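Local coordinates for superoxide dismutase [Ni] (Streptomyces coelicolor, PDB 1T6U), which catalyses the dismutation of superoxide to hydrogen peroxide and oxygen at a nickel centre, working as a hollow homohexamer, at residues Gly7-Ala12 with Ser60-Pro65; Pro11-Ile16 with Lys52-Val57; Pro66-Glu69 with Leu74-Leu77; Val78-Lys83 with Leu101-Gln106. The protein carries 1 engineered substitution. All blocks are in the same frame, centred on the assembly; numbering follows the deposited sequence. Where two conformers were deposited one is given.

Interaction 1: Gly7-Ala12 with Ser60-Pro65; sequences GVYDPA and SDYFKP
Tyr9 lays the face of its ring against Tyr62, at the C-terminal end of helix 34-62, and carries its side of the contact alone. From CB the chain turns beside its own backbone N (chi1 -58°), which swings the ring across to the helix end. CG lies 3.9 Å from Tyr62 CB, and CD1 makes the nearest carbon contact, 3.6 Å from Tyr62 CD1, which CE1 also faces. CD2 and CE2 pack against Tyr62 CB, CE2 reaching the backbone N as well, and CZ meets Tyr62 CB and CA. Tyr62 CB thus stands almost exactly over the ring centre, 3.7 Å from the Tyr9 centroid, a CH-pi contact on the face. The Tyr62 ring presents its edge to that face in a T-shaped pair, with centroids 5.3 Å apart and planes inclined at 62°. At the tip the phenol OH comes 3.6 Å from Asp61 CB and lies near the carbonyl of the same residue. Beyond the contact, Tyr62 OH is hydrogen-bonded to Thr114 OG1, and Asp61 OD1 accepts from Ser60 OG while forming a salt bridge with Lys52 of a second subunit. The Tyr9 side chain lies about 4 Å from that of His1 and about 5 Å from the nickel, at nearest atoms. This places Tyr9 beside the nickel hook, the N-terminal metal-binding loop of this family, consistent with a second-shell position.

Interaction 2: Pro11-Ile16 with Lys52-Val57; sequences PAQARI and KHHVSV
His54 and Val55 are the residues of Lys52-Val57 that meet the first turns of helix 12-30, where Gln13 and Ala14 face them. Lys52-Val57 begins with Lys52, which starts out pointing away from helix 12-30 and whose NZ forms salt bridges with Asp3 and Asp61 of a second subunit. Two residues on, His54 turns its imidazole beside its own backbone N (chi1 -65°), which sets one face of the ring against Gln13. Gln13 CB sits over the ring centre, 3.6 Å from the centroid and almost on the ring normal, a CH-pi contact; the Gln13 carbonyl O lies 3.5 Å from His54 CD2. Beyond CG the glutamine chain runs on extended, and its amide is tilted 33° from the imidazole plane. A water lying in the ring plane at the His54 edge joins the two ends: it donates to Gln13 OE1 at 2.9 Å and is hydrogen-bonded to His54 ND1 at 2.7 Å. Gln13 NE2 has a weak bond to Glu17 of a third subunit. Ala14 CB rests 3.8 Å from His54 CB, and Val55 adds its CG2 branch, 3.7 Å from Ala14 CB. Ser56 then bonds through OG to Ser56 OG of the second subunit. The local axes run nearly antiparallel at 156°, 8.2 Å apart, and Val55 carries the packing inward to Val78 and Leu82 of helix 74-89 and Ile107 of helix 94-115.

Interaction 3: Pro66-Glu69 with Leu74-Leu77; sequences PHFE and LHQL
Phe68 and His75 both turn their rings beside their own backbone N (chi1 -61° and -75°), which brings the two rings face to face across the turn that separates helix 65-70 from helix 74-89. The rings form an offset stack with centroids 4.0 Å apart and planes 29° from parallel. His75 CE1 is the imidazole atom that lies over the middle of the phenyl face; the modelled approach of this carbon is doubtfully short and carries no weight. NE2 lies toward the root of the phenyl, 3.6 Å from Phe68 CG, and ND1 over the CD2-CE2 side, 3.5 Å from Phe68 CE2. Leu74 meets the phenyl obliquely, with the methyl CD2 3.8 Å from Phe68 CE2. Both imidazole nitrogens have partners outside the segments: ND1 is hydrogen-bonded to Trp59 NE1, and NE2 to Gln76 OE1 of a second subunit, where Phe68 also touches Asn79 and His75 meets its counterpart. An indole N-H facing ND1 and a carbonyl oxygen facing NE2 are consistent with a neutral ring protonated on NE2, and the two bonds fix its rotation. Trp59 also meets both rings steeply, and Phe63 packs on Phe68 and Leu74. The result is a buried aromatic cluster at the corner between two successive helices, located on a subunit interface of the hexamer.

Interaction 4: Val78-Lys83 with Leu101-Gln106; sequences VNDTLK and LDYIAQ
Thr81 fits closely against the base of Tyr103, with its OG1 3.3 Å from Tyr103 CB, where two antiparallel helices approach to 9.1 Å between local axes, at 156°. The tight part includes a second branch: Thr81 CG2, anti to the backbone N, lies 3.9 Å from Ile104 CG1, both residues being buried, and 4.0 Å from Tyr103 CB. Toward the partly exposed side, where Asp80 and Tyr103 lie, the fit relaxes. The Tyr103 ring leans over the backbone of helix 74-89, with the carbonyl carbon of Asp80 about 4.3 Å above its plane and over its centre. Asp80 CB also faces the ring, 4.2 Å from the centroid and 26° off the normal, a CH-pi contact of modest closeness. Here the phenol OH passes Asp80 CB at 4.1 Å. Asp80 OD1 is engaged elsewhere, hydrogen-bonded to Gln76 NE2 one turn earlier. On another face of the same helix Lys83 NZ donates to Asn79 OD1 at 2.7 Å and to the carbonyls of Ser60 and Phe63 of a second subunit, so this lysine serves the assembly and not the present pairing. With Thr81 OG1 and Asp80 OD1 bonded within helix 74-89, the two helices meet through van der Waals and CH-pi contacts, and the Thr81 hydroxyl can lie in the interface, bonded to the Leu77 carbonyl of its own helix.

From the N terminus, interaction 1 sets the loop following the nickel-binding residues against the end of helix 34-62. Interaction 2 starts from the same stretch, sharing Pro11 and Ala12, and pairs helices 12-30 and 34-62 a little earlier on the second, so its loop closes within the larger one. Interaction 3 follows in series as a short closure between helices 65-70 and 74-89; it touches interaction 1 through Phe63. Interaction 4 comes last, joining helices 74-89 and 94-115; it meets interaction 3 at Leu77 and interaction 2 on the Val55 side of helix 34-62. Together they tie the four long helices into one bundle.

Interaction 1: Gly7-Ala12 with Ser60-Pro65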
loop_
_atom_site.group_PDB
_atom_site.type_symbol
_atom_site.label_atom_id
_atom_site.label_comp_id
_atom_site.label_asym_id
_atom_site.label_seq_id
_atom_site.Cartn_x
_atom_site.Cartn_y
_atom_site.Cartn_z
ATOM N N GLY A 7 -6.597 19.356 -9.466
ATOM C CA GLY A 7 -5.928 20.589 -9.835
ATOM C C GLY A 7 -4.782 21.009 -8.938
ATOM O O GLY A 7 -4.233 22.084 -9.192
ATOM N N VAL A 8 -4.408 20.199 -7.959
ATOM C CA VAL A 8 -3.314 20.500 -7.036
ATOM C C VAL A 8 -2.055 19.722 -7.434
ATOM O O VAL A 8 -2.061 18.503 -7.445
ATOM C CB VAL A 8 -3.690 20.170 -5.581
ATOM C CG1 VAL A 8 -2.547 20.453 -4.612
ATOM C CG2 VAL A 8 -4.888 20.993 -5.161
ATOM N N TYR A 9 -1.016 20.467 -7.757
ATOM C CA TYR A 9 0.288 19.878 -8.048
ATOM C C TYR A 9 1.416 20.727 -7.517
ATOM O O TYR A 9 1.319 21.949 -7.484
ATOM C CB TYR A 9 0.574 19.752 -9.557
ATOM C CG TYR A 9 -0.435 18.931 -10.319
ATOM C CD1 TYR A 9 -1.581 19.515 -10.805
ATOM C CD2 TYR A 9 -0.227 17.586 -10.514
ATOM C CE1 TYR A 9 -2.487 18.735 -11.493
ATOM C CE2 TYR A 9 -1.116 16.807 -11.200
ATOM C CZ TYR A 9 -2.251 17.405 -11.679
ATOM O OH TYR A 9 -3.169 16.657 -12.377
ATOM N N ASP A 10 2.529 20.088 -7.157
ATOM C CA ASP A 10 3.739 20.808 -6.793
ATOM C C ASP A 10 4.890 19.825 -6.894
ATOM O O ASP A 10 4.843 18.777 -6.231
ATOM C CB ASP A 10 3.645 21.408 -5.410
ATOM C CG ASP A 10 4.711 22.425 -5.097
ATOM O OD1 ASP A 10 5.843 22.244 -5.549
ATOM O OD2 ASP A 10 4.452 23.430 -4.394
ATOM N N PRO A 11 5.901 20.138 -7.695
ATOM C CA PRO A 11 7.100 19.313 -7.742
ATOM C C PRO A 11 7.787 19.144 -6.389
ATOM O O PRO A 11 8.611 18.225 -6.277
ATOM C CB PRO A 11 8.025 20.058 -8.686
ATOM C CG PRO A 11 7.134 20.887 -9.515
ATOM C CD PRO A 11 6.000 21.286 -8.624
ATOM N N ALA A 12 7.471 19.926 -5.382
ATOM C CA ALA A 12 7.959 19.712 -4.037
ATOM C C ALA A 12 7.694 18.328 -3.495
ATOM O O ALA A 12 8.444 17.833 -2.668
ATOM C CB ALA A 12 7.235 20.650 -3.089
ATOM N N SER A 60 2.419 12.841 -16.633
ATOM C CA SER A 60 1.220 12.329 -17.297
ATOM C C SER A 60 -0.017 13.163 -17.028
ATOM O O SER A 60 -0.931 13.283 -17.836
ATOM C CB SER A 60 0.892 10.890 -16.878
ATOM O OG SER A 60 0.668 10.796 -15.462
ATOM N N ASP A 61 -0.107 13.743 -15.831
ATOM C CA ASP A 61 -1.377 14.334 -15.408
ATOM C C ASP A 61 -1.358 15.854 -15.415
ATOM O O ASP A 61 -2.363 16.425 -15.798
ATOM C CB ASP A 61 -1.711 13.811 -14.007
ATOM C CG ASP A 61 -2.003 12.326 -13.904
ATOM O OD1 ASP A 61 -1.815 11.557 -14.853
ATOM O OD2 ASP A 61 -2.434 11.903 -12.797
ATOM N N TYR A 62 -0.272 16.478 -15.010
ATOM C CA TYR A 62 -0.203 17.950 -15.048
ATOM C C TYR A 62 0.149 18.451 -16.425
ATOM O O TYR A 62 -0.549 19.299 -17.038
ATOM C CB TYR A 62 0.799 18.494 -13.991
ATOM C CG TYR A 62 0.905 19.996 -14.238
ATOM C CD1 TYR A 62 -0.055 20.873 -13.771
ATOM C CD2 TYR A 62 1.970 20.529 -14.931
ATOM C CE1 TYR A 62 0.019 22.238 -13.986
ATOM C CE2 TYR A 62 2.051 21.901 -15.174
ATOM C CZ TYR A 62 1.078 22.763 -14.693
ATOM O OH TYR A 62 1.131 24.122 -14.900
ATOM N N PHE A 63 1.249 17.980 -17.003
ATOM C CA PHE A 63 1.719 18.519 -18.291
ATOM C C PHE A 63 0.830 18.047 -19.432
ATOM O O PHE A 63 0.345 16.911 -19.449
ATOM C CB PHE A 63 3.186 18.137 -18.499
ATOM C CG PHE A 63 4.170 18.920 -17.618
ATOM C CD1 PHE A 63 4.973 18.298 -16.661
ATOM C CD2 PHE A 63 4.287 20.301 -17.770
ATOM C CE1 PHE A 63 5.894 18.976 -15.877
ATOM C CE2 PHE A 63 5.197 20.974 -17.007
ATOM C CZ PHE A 63 5.979 20.328 -16.080
ATOM N N LYS A 64 0.621 18.969 -20.369
ATOM C CA LYS A 64 -0.298 18.762 -21.482
ATOM C C LYS A 64 0.363 19.132 -22.807
ATOM O O LYS A 64 1.444 19.689 -22.856
ATOM C CB LYS A 64 -1.541 19.601 -21.386
ATOM C CG LYS A 64 -2.227 19.644 -20.057
ATOM C CD LYS A 64 -3.352 18.659 -19.909
ATOM C CE LYS A 64 -3.732 18.440 -18.445
ATOM N NZ LYS A 64 -5.204 18.377 -18.234
ATOM N N PRO A 65 -0.304 18.783 -23.898
ATOM C CA PRO A 65 0.297 18.981 -25.233
ATOM C C PRO A 65 0.982 20.305 -25.519
ATOM O O PRO A 65 2.084 20.426 -26.092
ATOM C CB PRO A 65 -0.972 18.782 -26.093
ATOM C CG PRO A 65 -1.578 17.589 -25.375
ATOM C CD PRO A 65 -1.630 18.145 -23.959
#

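Interaction 2: Pro11-Ile16 with Lys52-Val57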
loop_
_atom_site.group_PDB
_atom_site.type_symbol
_atom_site.label_atom_id
_atom_site.label_comp_id
_atom_site.label_asym_id
_atom_site.label_seq_id
_atom_site.Cartn_x
_atom_site.Cartn_y
_atom_site.Cartn_z
ATOM N N PRO A 11 5.901 20.138 -7.695
ATOM C CA PRO A 11 7.100 19.313 -7.742
ATOM C C PRO A 11 7.787 19.144 -6.389
ATOM O O PRO A 11 8.611 18.225 -6.277
ATOM C CB PRO A 11 8.025 20.058 -8.686
ATOM C CG PRO A 11 7.134 20.887 -9.515
ATOM C CD PRO A 11 6.000 21.286 -8.624
ATOM N N ALA A 12 7.471 19.926 -5.382
ATOM C CA ALA A 12 7.959 19.712 -4.037
ATOM C C ALA A 12 7.694 18.328 -3.495
ATOM O O ALA A 12 8.444 17.833 -2.668
ATOM C CB ALA A 12 7.235 20.650 -3.089
ATOM N N GLN A 13 6.636 17.625 -3.909
ATOM C CA GLN A 13 6.387 16.270 -3.435
ATOM C C GLN A 13 7.535 15.363 -3.861
ATOM O O GLN A 13 8.062 14.631 -3.024
ATOM C CB GLN A 13 5.033 15.713 -3.922
ATOM C CG GLN A 13 3.822 16.540 -3.520
ATOM C CD GLN A 13 2.535 15.775 -3.761
ATOM O OE1 GLN A 13 2.009 15.689 -4.900
ATOM N NE2 GLN A 13 1.978 15.211 -2.694
ATOM N N ALA A 14 7.905 15.453 -5.144
ATOM C CA ALA A 14 9.055 14.714 -5.634
ATOM C C ALA A 14 10.341 15.193 -4.977
ATOM O O ALA A 14 11.197 14.373 -4.560
ATOM C CB ALA A 14 9.186 14.874 -7.148
ATOM N N ARG A 15 10.538 16.519 -4.871
ATOM C CA ARG A 15 11.751 17.051 -4.299
ATOM C C ARG A 15 12.016 16.580 -2.866
ATOM O O ARG A 15 13.139 16.181 -2.525
ATOM C CB ARG A 15 11.708 18.604 -4.293
ATOM C CG ARG A 15 13.062 19.188 -3.854
ATOM C CD ARG A 15 13.013 20.687 -3.752
ATOM N NE ARG A 15 12.240 21.005 -2.540
ATOM C CZ ARG A 15 11.119 21.708 -2.545
ATOM N NH1 ARG A 15 10.600 22.201 -3.670
ATOM N NH2 ARG A 15 10.561 21.884 -1.351
ATOM N N ILE A 16 10.966 16.612 -2.028
ATOM C CA ILE A 16 11.245 16.255 -0.638
ATOM C C ILE A 16 11.593 14.792 -0.533
ATOM O O ILE A 16 12.458 14.449 0.272
ATOM C CB ILE A 16 10.009 16.643 0.213
ATOM C CG1 ILE A 16 9.699 18.143 0.194
ATOM C CG2 ILE A 16 10.142 16.081 1.619
ATOM C CD1 ILE A 16 8.284 18.594 0.519
ATOM N N LYS A 52 9.661 8.682 -7.800
ATOM C CA LYS A 52 9.338 8.310 -9.164
ATOM C C LYS A 52 7.852 8.479 -9.465
ATOM O O LYS A 52 7.480 9.006 -10.534
ATOM C CB LYS A 52 9.779 6.878 -9.433
ATOM C CG LYS A 52 11.285 6.678 -9.548
ATOM C CD LYS A 52 11.656 5.226 -9.848
ATOM C CE LYS A 52 11.637 4.906 -11.316
ATOM N NZ LYS A 52 11.728 3.427 -11.549
ATOM N N HIS A 53 7.002 8.037 -8.526
ATOM C CA HIS A 53 5.557 8.261 -8.725
ATOM C C HIS A 53 5.202 9.733 -8.929
ATOM O O HIS A 53 4.489 10.126 -9.834
ATOM C CB HIS A 53 4.815 7.667 -7.539
ATOM C CG HIS A 53 3.351 7.972 -7.581
ATOM N ND1 HIS A 53 2.452 7.295 -8.347
ATOM C CD2 HIS A 53 2.653 8.948 -6.932
ATOM C CE1 HIS A 53 1.254 7.838 -8.161
ATOM N NE2 HIS A 53 1.354 8.831 -7.306
ATOM N N HIS A 54 5.742 10.586 -8.024
ATOM C CA HIS A 54 5.428 12.001 -8.127
ATOM C C HIS A 54 5.888 12.576 -9.475
ATOM O O HIS A 54 5.183 13.362 -10.086
ATOM C CB HIS A 54 6.041 12.759 -6.952
ATOM C CG HIS A 54 5.485 12.388 -5.634
ATOM N ND1 HIS A 54 4.132 12.351 -5.381
ATOM C CD2 HIS A 54 6.133 12.080 -4.501
ATOM C CE1 HIS A 54 3.990 12.008 -4.110
ATOM N NE2 HIS A 54 5.186 11.823 -3.539
ATOM N N VAL A 55 7.090 12.199 -9.932
ATOM C CA VAL A 55 7.556 12.775 -11.187
ATOM C C VAL A 55 6.693 12.268 -12.327
ATOM O O VAL A 55 6.322 13.036 -13.208
ATOM C CB VAL A 55 9.027 12.404 -11.376
ATOM C CG1 VAL A 55 9.478 12.694 -12.815
ATOM C CG2 VAL A 55 9.902 13.164 -10.383
ATOM N N SER A 56 6.359 10.972 -12.306
ATOM C CA SER A 56 5.548 10.418 -13.372
ATOM C C SER A 56 4.190 11.110 -13.444
ATOM O O SER A 56 3.676 11.429 -14.513
ATOM C CB SER A 56 5.411 8.901 -13.163
ATOM O OG SER A 56 4.739 8.304 -14.290
ATOM N N VAL A 57 3.551 11.358 -12.287
ATOM C CA VAL A 57 2.264 12.037 -12.238
ATOM C C VAL A 57 2.350 13.447 -12.804
ATOM O O VAL A 57 1.467 13.898 -13.536
ATOM C CB VAL A 57 1.769 12.024 -10.769
ATOM C CG1 VAL A 57 0.682 13.063 -10.551
ATOM C CG2 VAL A 57 1.274 10.627 -10.361
HETATM O O HOH W 1 1.971 13.389 -6.589
#

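Interaction 3: Pro66-Glu69 with Leu74-Leu77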
loop_
_atom_site.group_PDB
_atom_site.type_symbol
_atom_site.label_atom_id
_atom_site.label_comp_id
_atom_site.label_asym_id
_atom_site.label_seq_id
_atom_site.Cartn_x
_atom_site.Cartn_y
_atom_site.Cartn_z
ATOM N N PRO A 66 0.397 21.442 -25.170
ATOM C CA PRO A 66 1.057 22.727 -25.421
ATOM C C PRO A 66 2.378 22.857 -24.702
ATOM O O PRO A 66 3.299 23.497 -25.217
ATOM C CB PRO A 66 0.044 23.733 -24.841
ATOM C CG PRO A 66 -1.259 23.002 -24.880
ATOM C CD PRO A 66 -0.927 21.577 -24.560
ATOM N N HIS A 67 2.446 22.231 -23.518
ATOM C CA HIS A 67 3.707 22.245 -22.785
ATOM C C HIS A 67 4.765 21.420 -23.510
ATOM O O HIS A 67 5.943 21.806 -23.611
ATOM C CB HIS A 67 3.447 21.731 -21.363
ATOM C CG HIS A 67 2.417 22.412 -20.533
ATOM N ND1 HIS A 67 1.543 21.735 -19.723
ATOM C CD2 HIS A 67 2.077 23.718 -20.374
ATOM C CE1 HIS A 67 0.739 22.548 -19.103
ATOM N NE2 HIS A 67 1.042 23.790 -19.493
ATOM N N PHE A 68 4.400 20.246 -24.057
ATOM C CA PHE A 68 5.327 19.381 -24.782
ATOM C C PHE A 68 5.775 20.045 -26.077
ATOM O O PHE A 68 6.901 19.801 -26.503
ATOM C CB PHE A 68 4.747 17.981 -25.037
ATOM C CG PHE A 68 4.436 17.285 -23.726
ATOM C CD1 PHE A 68 3.181 16.797 -23.501
ATOM C CD2 PHE A 68 5.382 17.137 -22.728
ATOM C CE1 PHE A 68 2.815 16.150 -22.342
ATOM C CE2 PHE A 68 5.008 16.508 -21.548
ATOM C CZ PHE A 68 3.732 16.052 -21.327
ATOM N N GLU A 69 4.940 20.874 -26.682
ATOM C CA GLU A 69 5.371 21.624 -27.872
ATOM C C GLU A 69 6.338 22.750 -27.485
ATOM O O GLU A 69 7.371 22.947 -28.157
ATOM C CB GLU A 69 4.123 22.107 -28.613
ATOM C CG GLU A 69 4.318 22.177 -30.123
ATOM C CD GLU A 69 3.420 23.099 -30.896
ATOM O OE1 GLU A 69 3.962 23.977 -31.626
ATOM O OE2 GLU A 69 2.168 22.981 -30.846
ATOM N N LEU A 74 11.136 18.130 -22.676
ATOM C CA LEU A 74 10.487 17.755 -21.427
ATOM C C LEU A 74 10.232 16.271 -21.296
ATOM O O LEU A 74 10.472 15.659 -20.259
ATOM C CB LEU A 74 9.171 18.546 -21.297
ATOM C CG LEU A 74 8.428 18.275 -19.984
ATOM C CD1 LEU A 74 9.304 18.475 -18.738
ATOM C CD2 LEU A 74 7.185 19.155 -19.869
ATOM N N HIS A 75 9.781 15.636 -22.383
ATOM C CA HIS A 75 9.628 14.184 -22.328
ATOM C C HIS A 75 10.905 13.469 -21.925
ATOM O O HIS A 75 10.888 12.614 -21.040
ATOM C CB HIS A 75 9.174 13.634 -23.695
ATOM C CG HIS A 75 7.760 13.869 -24.060
ATOM N ND1 HIS A 75 6.737 13.916 -23.148
ATOM C CD2 HIS A 75 7.175 14.051 -25.261
ATOM C CE1 HIS A 75 5.576 14.127 -23.791
ATOM N NE2 HIS A 75 5.833 14.217 -25.085
ATOM N N GLN A 76 12.009 13.790 -22.598
ATOM C CA GLN A 76 13.307 13.168 -22.299
ATOM C C GLN A 76 13.805 13.577 -20.935
ATOM O O GLN A 76 14.445 12.743 -20.251
ATOM C CB GLN A 76 14.354 13.501 -23.355
ATOM C CG GLN A 76 15.632 12.700 -23.192
ATOM C CD GLN A 76 15.469 11.227 -23.443
ATOM O OE1 GLN A 76 14.929 10.800 -24.464
ATOM N NE2 GLN A 76 15.930 10.397 -22.509
ATOM N N LEU A 77 13.534 14.798 -20.522
ATOM C CA LEU A 77 13.907 15.217 -19.185
ATOM C C LEU A 77 13.211 14.360 -18.136
ATOM O O LEU A 77 13.863 13.899 -17.186
ATOM C CB LEU A 77 13.582 16.687 -18.998
ATOM C CG LEU A 77 13.711 17.218 -17.559
ATOM C CD1 LEU A 77 15.150 17.098 -17.106
ATOM C CD2 LEU A 77 13.197 18.652 -17.564
#

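Interaction 4: Val78-Lys83 with Leu101-Gln106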
loop_
_atom_site.group_PDB
_atom_site.type_symbol
_atom_site.label_atom_id
_atom_site.label_comp_id
_atom_site.label_asym_id
_atom_site.label_seq_id
_atom_site.Cartn_x
_atom_site.Cartn_y
_atom_site.Cartn_z
ATOM N N VAL A 78 11.910 14.133 -18.284
ATOM C CA VAL A 78 11.220 13.324 -17.263
ATOM C C VAL A 78 11.783 11.899 -17.266
ATOM O O VAL A 78 12.016 11.312 -16.211
ATOM C CB VAL A 78 9.712 13.353 -17.497
ATOM C CG1 VAL A 78 9.000 12.345 -16.610
ATOM C CG2 VAL A 78 9.151 14.769 -17.260
ATOM N N ASN A 79 12.029 11.359 -18.471
ATOM C CA ASN A 79 12.591 10.000 -18.560
ATOM C C ASN A 79 13.949 9.915 -17.870
ATOM O O ASN A 79 14.175 8.974 -17.119
ATOM C CB ASN A 79 12.708 9.493 -19.992
ATOM C CG ASN A 79 12.845 7.982 -20.078
ATOM O OD1 ASN A 79 13.978 7.458 -20.147
ATOM N ND2 ASN A 79 11.712 7.300 -20.089
ATOM N N ASP A 80 14.813 10.898 -18.123
ATOM C CA ASP A 80 16.118 10.969 -17.473
ATOM C C ASP A 80 16.025 11.146 -15.944
ATOM O O ASP A 80 16.852 10.598 -15.211
ATOM C CB ASP A 80 16.922 12.138 -18.046
ATOM C CG ASP A 80 17.345 11.920 -19.480
ATOM O OD1 ASP A 80 17.174 10.797 -19.986
ATOM O OD2 ASP A 80 17.849 12.837 -20.147
ATOM N N THR A 81 15.029 11.898 -15.521
ATOM C CA THR A 81 14.825 12.048 -14.084
ATOM C C THR A 81 14.487 10.718 -13.446
ATOM O O THR A 81 15.005 10.350 -12.385
ATOM C CB THR A 81 13.674 13.031 -13.840
ATOM O OG1 THR A 81 13.963 14.312 -14.447
ATOM C CG2 THR A 81 13.468 13.310 -12.362
ATOM N N LEU A 82 13.586 9.970 -14.071
ATOM C CA LEU A 82 13.172 8.685 -13.519
ATOM C C LEU A 82 14.340 7.722 -13.502
ATOM O O LEU A 82 14.521 7.020 -12.519
ATOM C CB LEU A 82 11.978 8.118 -14.294
ATOM C CG LEU A 82 10.703 8.953 -14.127
ATOM C CD1 LEU A 82 9.579 8.443 -15.019
ATOM C CD2 LEU A 82 10.166 8.996 -12.700
ATOM N N LYS A 83 15.130 7.738 -14.572
ATOM C CA LYS A 83 16.330 6.919 -14.610
ATOM C C LYS A 83 17.328 7.327 -13.531
ATOM O O LYS A 83 18.059 6.466 -12.968
ATOM C CB LYS A 83 16.924 6.968 -16.037
ATOM C CG LYS A 83 16.136 6.115 -17.024
ATOM C CD LYS A 83 16.692 6.272 -18.445
ATOM C CE LYS A 83 16.240 5.133 -19.338
ATOM N NZ LYS A 83 14.759 5.006 -19.423
ATOM N N LEU A 101 18.006 15.232 -7.767
ATOM C CA LEU A 101 17.527 16.572 -7.384
ATOM C C LEU A 101 17.745 17.610 -8.452
ATOM O O LEU A 101 16.892 18.497 -8.677
ATOM C CB LEU A 101 18.222 17.022 -6.078
ATOM C CG LEU A 101 17.646 16.334 -4.815
ATOM C CD1 LEU A 101 18.634 16.472 -3.668
ATOM C CD2 LEU A 101 16.267 16.874 -4.450
ATOM N N ASP A 102 18.887 17.507 -9.141
ATOM C CA ASP A 102 19.128 18.523 -10.175
ATOM C C ASP A 102 18.182 18.338 -11.341
ATOM O O ASP A 102 17.744 19.344 -11.891
ATOM C CB ASP A 102 20.556 18.399 -10.637
ATOM C CG ASP A 102 21.632 18.743 -9.632
ATOM O OD1 ASP A 102 22.799 18.342 -9.859
ATOM O OD2 ASP A 102 21.340 19.416 -8.642
ATOM N N TYR A 103 17.878 17.082 -11.683
ATOM C CA TYR A 103 16.856 16.858 -12.702
ATOM C C TYR A 103 15.487 17.322 -12.219
ATOM O O TYR A 103 14.748 17.994 -12.974
ATOM C CB TYR A 103 16.755 15.397 -13.086
ATOM C CG TYR A 103 17.781 14.898 -14.053
ATOM C CD1 TYR A 103 18.605 13.829 -13.740
ATOM C CD2 TYR A 103 17.893 15.488 -15.312
ATOM C CE1 TYR A 103 19.542 13.347 -14.620
ATOM C CE2 TYR A 103 18.850 14.995 -16.179
ATOM C CZ TYR A 103 19.677 13.937 -15.846
ATOM O OH TYR A 103 20.604 13.509 -16.799
ATOM N N ILE A 104 15.093 17.018 -11.001
ATOM C CA ILE A 104 13.817 17.537 -10.506
ATOM C C ILE A 104 13.775 19.055 -10.566
ATOM O O ILE A 104 12.734 19.661 -10.846
ATOM C CB ILE A 104 13.540 17.014 -9.075
ATOM C CG1 ILE A 104 13.290 15.506 -9.089
ATOM C CG2 ILE A 104 12.401 17.773 -8.423
ATOM C CD1 ILE A 104 13.421 14.794 -7.753
ATOM N N ALA A 105 14.921 19.695 -10.280
ATOM C CA ALA A 105 14.993 21.158 -10.328
ATOM C C ALA A 105 14.730 21.732 -11.707
ATOM O O ALA A 105 14.095 22.790 -11.863
ATOM C CB ALA A 105 16.353 21.629 -9.790
ATOM N N GLN A 106 15.186 21.039 -12.744
ATOM C CA GLN A 106 14.835 21.416 -14.115
ATOM C C GLN A 106 13.334 21.247 -14.379
ATOM O O GLN A 106 12.764 22.134 -15.005
ATOM C CB GLN A 106 15.666 20.627 -15.122
ATOM C CG GLN A 106 17.159 20.767 -14.977
ATOM C CD GLN A 106 17.962 20.007 -16.019
ATOM O OE1 GLN A 106 17.552 19.952 -17.188
ATOM N NE2 GLN A 106 19.096 19.410 -15.692
#